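MdcA (Pseudomonas aeruginosa, PDB 5VIT) is the alpha subunit of malonate decarboxylase and probably acts as the acyl-carrier-protein transferase that exchanges acetyl for malonyl on the carrier. Local coordinates at residues G386-G391 with R412-V417; Q250-Q255 with I468-K473. All coordinates share one frame; numbering follows the deposited sequence.

Contact 1 (G386-G391 with R412-V417); sequences GHDPRG and RGRKLV
The guanidinium of Arg412 carries Arg390 CD on one face, 3.1 Å above its plane and off toward the rim. At its edge, in its plane, lies Arg390 O. Beyond this pair along the chain, the loop 386-391 runs roughly antiparallel to the lead-in of strand 416-420, an inner strand of the mixed sheet of this α/β fold. The two guanidinium planes are turned 50° apart, and Arg390 NH1 comes 2.9 Å from Arg412 NH2. Both are donors of like charge, so the fine placement of these exposed tips is doubtful. Lys415 N gives a hydrogen bond to Asp388 OD2 over 3.2 Å, nearly straight at 164°, from above the carboxylate plane. Asp388 CG is anti to the backbone N, chi1 177°, which carries the carboxylate across to Arg414 and Lys415. Its OD1 and Arg414 NE feel each other only as opposite charges. Pro389 CD sits 3.6 Å from Lys415 CB, the two side chains crossing at about a right angle. Val417 CG1 meets Gly386 CA at 3.7 Å. The Lys415 chain runs out extended to Gly348 O and Met385 O, which hold its ammonium beside helix 341-350. A water over one face of the His387 ring adds a further link: it accepts from Lys415 NZ at 2.9 Å and donates to His387 O at 3.0 Å.

Contact 2 (Q250-Q255 with I468-K473); sequences QRHNVQ and IAYLYK
Arg251 reaches from the end of helix 235-250 to Tyr470, Tyr472 and Lys473. Its CB lies over the centre of the ring of the next residue, His252, on one face. The chain then bends twice, at chi2 (-89°) and chi3 (-67°); these bends place CD and NE and bring the guanidinium up to segment 468-473. NE comes 4.0 Å from Tyr470 OH, whose hydrogen bond goes instead to Gly247 O. CZ stands 5.0 Å from the centroid of the Tyr470 ring, an off-centre cation-pi contact. NH2 lies above that same face toward its rim, while Ile468 CG2 covers the opposite face. NH2 also comes 3.9 Å from Tyr472 OH. Lys473 NZ lies at the edge of the guanidinium, near its plane, 3.3 Å from Arg251 NH2, the two side chains meeting tip to tip. These two charges are alike and probably repel. Lys473 NZ is hydrogen-bonded to Gly509 O, and Arg251 NH1 has a long, weak ion pair with an acidic side chain of another protein chain. His252 points the same way. Its CE1 lies 3.3 Å from Tyr472 OH, which sits at the ring edge, and NE2 lies 4.0 Å from Tyr470 CE2. Asp401 bonds its ND1 and His461 its NE2, so both ring nitrogens are satisfied and the rotation of the ring is fixed. Tyr470 itself centres an inverse gamma turn after strand 467-469. Just after His252, Asn253, with positive phi, is the C-prime residue of a Schellman motif, the helix ending that here leads into strand 256-259 of the mixed sheet of this α/β fold.

In the fold
Both contacts sit at one end of the strands of the mixed sheet, where parallel strands 256-259 and 416-420 begin and antiparallel strand 467-469 ends. Their centres are about 13 Å apart. Leu416 joins them directly, its CD2 lying 3.5 Å from His252 CD2, and Arg414 packs on Tyr472. Each is partly buried. Contact 1 goes from a buried end near Val417 to an exposed pair of arginines, and backbone atoms take part, through Lys415 N and through Gly386 against Val417. Contact 2 buries less than half as much surface and works through side chains alone, mainly aromatic rings and two cationic side chains. Contact 2 also comes within range of another protein chain; contact 1 does not.

Contact 1 (G386-G391 with R412-V417)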
loop_
_atom_site.group_PDB
_atom_site.type_symbol
_atom_site.label_atom_id
_atom_site.label_comp_id
_atom_site.label_asym_id
_atom_site.label_seq_id
_atom_site.Cartn_x
_atom_site.Cartn_y
_atom_site.Cartn_z
ATOM N N GLY A 386 19.062 -6.901 11.570
ATOM C CA GLY A 386 17.614 -6.735 11.600
ATOM C C GLY A 386 17.049 -6.562 13.009
ATOM O O GLY A 386 16.181 -7.315 13.448
ATOM N N HIS A 387 17.566 -5.575 13.734
ATOM C CA HIS A 387 16.985 -5.161 15.007
ATOM C C HIS A 387 17.268 -3.669 15.185
ATOM O O HIS A 387 18.142 -3.120 14.526
ATOM C CB HIS A 387 17.546 -5.980 16.174
ATOM C CG HIS A 387 18.904 -5.543 16.612
ATOM N ND1 HIS A 387 20.061 -6.056 16.071
ATOM C CD2 HIS A 387 19.291 -4.622 17.523
ATOM C CE1 HIS A 387 21.102 -5.466 16.628
ATOM N NE2 HIS A 387 20.661 -4.597 17.517
ATOM N N ASP A 388 16.506 -3.011 16.050
ATOM C CA ASP A 388 16.713 -1.605 16.329
ATOM C C ASP A 388 17.828 -1.474 17.370
ATOM O O ASP A 388 17.651 -1.888 18.523
ATOM C CB ASP A 388 15.419 -0.947 16.826
ATOM C CG ASP A 388 15.618 0.512 17.211
ATOM O OD1 ASP A 388 15.036 0.949 18.214
ATOM O OD2 ASP A 388 16.372 1.226 16.517
ATOM N N PRO A 389 18.984 -0.919 16.961
ATOM C CA PRO A 389 20.143 -0.914 17.860
ATOM C C PRO A 389 19.923 0.149 18.933
ATOM O O PRO A 389 19.903 1.367 18.659
ATOM C CB PRO A 389 21.315 -0.587 16.929
ATOM C CG PRO A 389 20.698 0.292 15.850
ATOM C CD PRO A 389 19.237 -0.168 15.717
ATOM N N ARG A 390 19.700 -0.315 20.153
ATOM C CA ARG A 390 19.180 0.557 21.212
ATOM C C ARG A 390 20.282 1.340 21.933
ATOM O O ARG A 390 19.995 2.174 22.796
ATOM C CB ARG A 390 18.372 -0.270 22.216
ATOM C CG ARG A 390 17.001 -0.695 21.715
ATOM C CD ARG A 390 15.958 0.375 22.002
ATOM N NE ARG A 390 14.605 -0.187 22.061
ATOM C CZ ARG A 390 13.953 -0.532 23.171
ATOM N NH1 ARG A 390 14.487 -0.367 24.383
ATOM N NH2 ARG A 390 12.737 -1.039 23.061
ATOM N N GLY A 391 21.536 1.061 21.579
ATOM C CA GLY A 391 22.652 1.847 22.067
ATOM C C GLY A 391 22.967 3.013 21.145
ATOM O O GLY A 391 23.767 3.875 21.505
ATOM N N ARG A 412 12.979 8.403 20.701
ATOM C CA ARG A 412 14.182 8.128 19.922
ATOM C C ARG A 412 13.840 7.650 18.517
ATOM O O ARG A 412 12.721 7.257 18.243
ATOM C CB ARG A 412 15.088 7.115 20.636
ATOM C CG ARG A 412 14.416 5.872 21.210
ATOM C CD ARG A 412 15.491 4.935 21.819
ATOM N NE ARG A 412 14.952 4.058 22.855
ATOM C CZ ARG A 412 15.687 3.217 23.595
ATOM N NH1 ARG A 412 17.001 3.096 23.416
ATOM N NH2 ARG A 412 15.101 2.480 24.527
ATOM N N GLY A 413 14.810 7.743 17.616
ATOM C CA GLY A 413 14.637 7.253 16.264
ATOM C C GLY A 413 14.708 5.734 16.235
ATOM O O GLY A 413 14.889 5.096 17.272
ATOM N N ARG A 414 14.550 5.155 15.048
ATOM C CA ARG A 414 14.640 3.707 14.869
ATOM C C ARG A 414 15.342 3.405 13.571
ATOM O O ARG A 414 15.144 4.107 12.584
ATOM C CB ARG A 414 13.258 3.022 14.819
ATOM C CG ARG A 414 12.448 3.011 16.063
ATOM C CD ARG A 414 11.126 2.283 15.767
ATOM N NE ARG A 414 11.359 0.865 15.491
ATOM C CZ ARG A 414 10.397 -0.054 15.409
ATOM N NH1 ARG A 414 9.119 0.306 15.548
ATOM N NH2 ARG A 414 10.709 -1.329 15.182
ATOM N N LYS A 415 16.128 2.337 13.567
ATOM C CA LYS A 415 16.667 1.803 12.330
ATOM C C LYS A 415 15.545 1.161 11.523
ATOM O O LYS A 415 14.618 0.556 12.072
ATOM C CB LYS A 415 17.760 0.781 12.621
ATOM C CG LYS A 415 18.548 0.286 11.408
ATOM C CD LYS A 415 19.544 -0.759 11.883
ATOM C CE LYS A 415 20.305 -1.402 10.769
ATOM N NZ LYS A 415 21.304 -2.377 11.347
ATOM N N LEU A 416 15.629 1.291 10.215
ATOM C CA LEU A 416 14.694 0.605 9.345
ATOM C C LEU A 416 15.069 -0.877 9.216
ATOM O O LEU A 416 16.206 -1.233 8.871
ATOM C CB LEU A 416 14.649 1.273 7.978
ATOM C CG LEU A 416 13.815 2.559 7.913
ATOM C CD1 LEU A 416 14.471 3.703 8.697
ATOM C CD2 LEU A 416 13.561 2.952 6.447
ATOM N N VAL A 417 14.101 -1.737 9.514
ATOM C CA VAL A 417 14.308 -3.177 9.419
ATOM C C VAL A 417 13.160 -3.758 8.577
ATOM O O VAL A 417 12.006 -3.801 9.020
ATOM C CB VAL A 417 14.379 -3.832 10.825
ATOM C CG1 VAL A 417 14.295 -5.354 10.732
ATOM C CG2 VAL A 417 15.660 -3.386 11.582
HETATM O O HOH W 1 21.085 -3.472 14.067
#

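Contact 2 (Q250-Q255 with I468-K473)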
loop_
_atom_site.group_PDB
_atom_site.type_symbol
_atom_site.label_atom_id
_atom_site.label_comp_id
_atom_site.label_asym_id
_atom_site.label_seq_id
_atom_site.Cartn_x
_atom_site.Cartn_y
_atom_site.Cartn_z
ATOM N N GLN A 250 13.258 5.732 -1.005
ATOM C CA GLN A 250 12.942 7.111 -1.331
ATOM C C GLN A 250 12.067 7.735 -0.269
ATOM O O GLN A 250 12.327 8.865 0.164
ATOM C CB GLN A 250 12.252 7.225 -2.695
ATOM C CG GLN A 250 11.915 8.675 -3.095
ATOM C CD GLN A 250 11.234 8.776 -4.464
ATOM O OE1 GLN A 250 10.847 7.769 -5.060
ATOM N NE2 GLN A 250 11.090 9.994 -4.961
ATOM N N ARG A 251 11.029 7.011 0.150
ATOM C CA ARG A 251 10.098 7.515 1.168
ATOM C C ARG A 251 10.795 8.022 2.419
ATOM O O ARG A 251 10.424 9.052 2.963
ATOM C CB ARG A 251 9.099 6.428 1.590
ATOM C CG ARG A 251 7.790 6.463 0.847
ATOM C CD ARG A 251 6.793 7.365 1.546
ATOM N NE ARG A 251 6.411 6.801 2.838
ATOM C CZ ARG A 251 5.375 7.213 3.565
ATOM N NH1 ARG A 251 4.594 8.196 3.110
ATOM N NH2 ARG A 251 5.114 6.631 4.741
ATOM N N HIS A 252 11.790 7.274 2.884
ATOM C CA HIS A 252 12.429 7.602 4.145
ATOM C C HIS A 252 13.810 8.208 3.926
ATOM O O HIS A 252 14.553 8.414 4.877
ATOM C CB HIS A 252 12.514 6.346 5.042
ATOM C CG HIS A 252 11.179 5.740 5.353
ATOM N ND1 HIS A 252 10.173 6.445 5.972
ATOM C CD2 HIS A 252 10.685 4.498 5.122
ATOM C CE1 HIS A 252 9.110 5.668 6.109
ATOM N NE2 HIS A 252 9.393 4.481 5.596
ATOM N N ASN A 253 14.146 8.490 2.672
ATOM C CA ASN A 253 15.420 9.123 2.334
ATOM C C ASN A 253 16.602 8.317 2.886
ATOM O O ASN A 253 17.418 8.820 3.670
ATOM C CB ASN A 253 15.467 10.572 2.850
ATOM C CG ASN A 253 16.644 11.362 2.279
ATOM O OD1 ASN A 253 17.079 11.123 1.150
ATOM N ND2 ASN A 253 17.158 12.309 3.056
ATOM N N VAL A 254 16.684 7.063 2.463
ATOM C CA VAL A 254 17.694 6.158 2.967
ATOM C C VAL A 254 19.054 6.390 2.303
ATOM O O VAL A 254 19.186 6.244 1.091
ATOM C CB VAL A 254 17.263 4.702 2.747
ATOM C CG1 VAL A 254 18.414 3.736 3.064
ATOM C CG2 VAL A 254 16.011 4.393 3.567
ATOM N N GLN A 255 20.062 6.723 3.107
ATOM C CA GLN A 255 21.405 7.004 2.592
ATOM C C GLN A 255 22.370 5.820 2.682
ATOM O O GLN A 255 23.331 5.738 1.906
ATOM C CB GLN A 255 22.018 8.189 3.347
ATOM C CG GLN A 255 21.178 9.441 3.307
ATOM C CD GLN A 255 20.932 9.882 1.885
ATOM O OE1 GLN A 255 21.856 10.299 1.182
ATOM N NE2 GLN A 255 19.684 9.770 1.437
ATOM N N ILE A 468 3.376 -2.945 0.902
ATOM C CA ILE A 468 4.192 -2.661 2.066
ATOM C C ILE A 468 3.282 -2.441 3.265
ATOM O O ILE A 468 2.348 -1.666 3.189
ATOM C CB ILE A 468 5.083 -1.412 1.856
ATOM C CG1 ILE A 468 5.998 -1.605 0.645
ATOM C CG2 ILE A 468 5.896 -1.121 3.126
ATOM C CD1 ILE A 468 6.763 -0.324 0.169
ATOM N N ALA A 469 3.549 -3.134 4.365
ATOM C CA ALA A 469 2.936 -2.787 5.636
ATOM C C ALA A 469 3.937 -1.970 6.430
ATOM O O ALA A 469 5.041 -2.452 6.707
ATOM C CB ALA A 469 2.523 -4.033 6.409
ATOM N N TYR A 470 3.559 -0.736 6.782
ATOM C CA TYR A 470 4.442 0.174 7.538
ATOM C C TYR A 470 4.297 -0.029 9.047
ATOM O O TYR A 470 3.710 0.805 9.749
ATOM C CB TYR A 470 4.145 1.637 7.184
ATOM C CG TYR A 470 4.510 2.015 5.761
ATOM C CD1 TYR A 470 3.561 1.969 4.744
ATOM C CD2 TYR A 470 5.805 2.412 5.434
ATOM C CE1 TYR A 470 3.891 2.313 3.442
ATOM C CE2 TYR A 470 6.146 2.756 4.125
ATOM C CZ TYR A 470 5.183 2.711 3.136
ATOM O OH TYR A 470 5.500 3.052 1.831
ATOM N N LEU A 471 4.831 -1.145 9.530
ATOM C CA LEU A 471 4.638 -1.593 10.906
ATOM C C LEU A 471 5.108 -0.580 11.942
ATOM O O LEU A 471 4.604 -0.555 13.067
ATOM C CB LEU A 471 5.377 -2.926 11.134
ATOM C CG LEU A 471 5.012 -4.129 10.243
ATOM C CD1 LEU A 471 5.552 -5.463 10.810
ATOM C CD2 LEU A 471 3.529 -4.219 10.016
ATOM N N TYR A 472 6.073 0.265 11.582
ATOM C CA TYR A 472 6.595 1.192 12.578
ATOM C C TYR A 472 5.522 2.155 13.036
ATOM O O TYR A 472 5.657 2.782 14.086
ATOM C CB TYR A 472 7.791 1.950 12.036
ATOM C CG TYR A 472 7.478 3.051 11.043
ATOM C CD1 TYR A 472 7.388 2.777 9.686
ATOM C CD2 TYR A 472 7.324 4.374 11.460
ATOM C CE1 TYR A 472 7.123 3.783 8.775
ATOM C CE2 TYR A 472 7.055 5.380 10.558
ATOM C CZ TYR A 472 6.961 5.077 9.213
ATOM O OH TYR A 472 6.703 6.064 8.293
ATOM N N LYS A 473 4.448 2.260 12.253
ATOM C CA LYS A 473 3.323 3.128 12.594
ATOM C C LYS A 473 2.318 2.458 13.533
ATOM O O LYS A 473 1.470 3.129 14.121
ATOM C CB LYS A 473 2.607 3.580 11.310
ATOM C CG LYS A 473 3.461 4.458 10.377
ATOM C CD LYS A 473 2.704 4.697 9.073
ATOM C CE LYS A 473 3.237 5.859 8.258
ATOM N NZ LYS A 473 2.662 5.846 6.855
#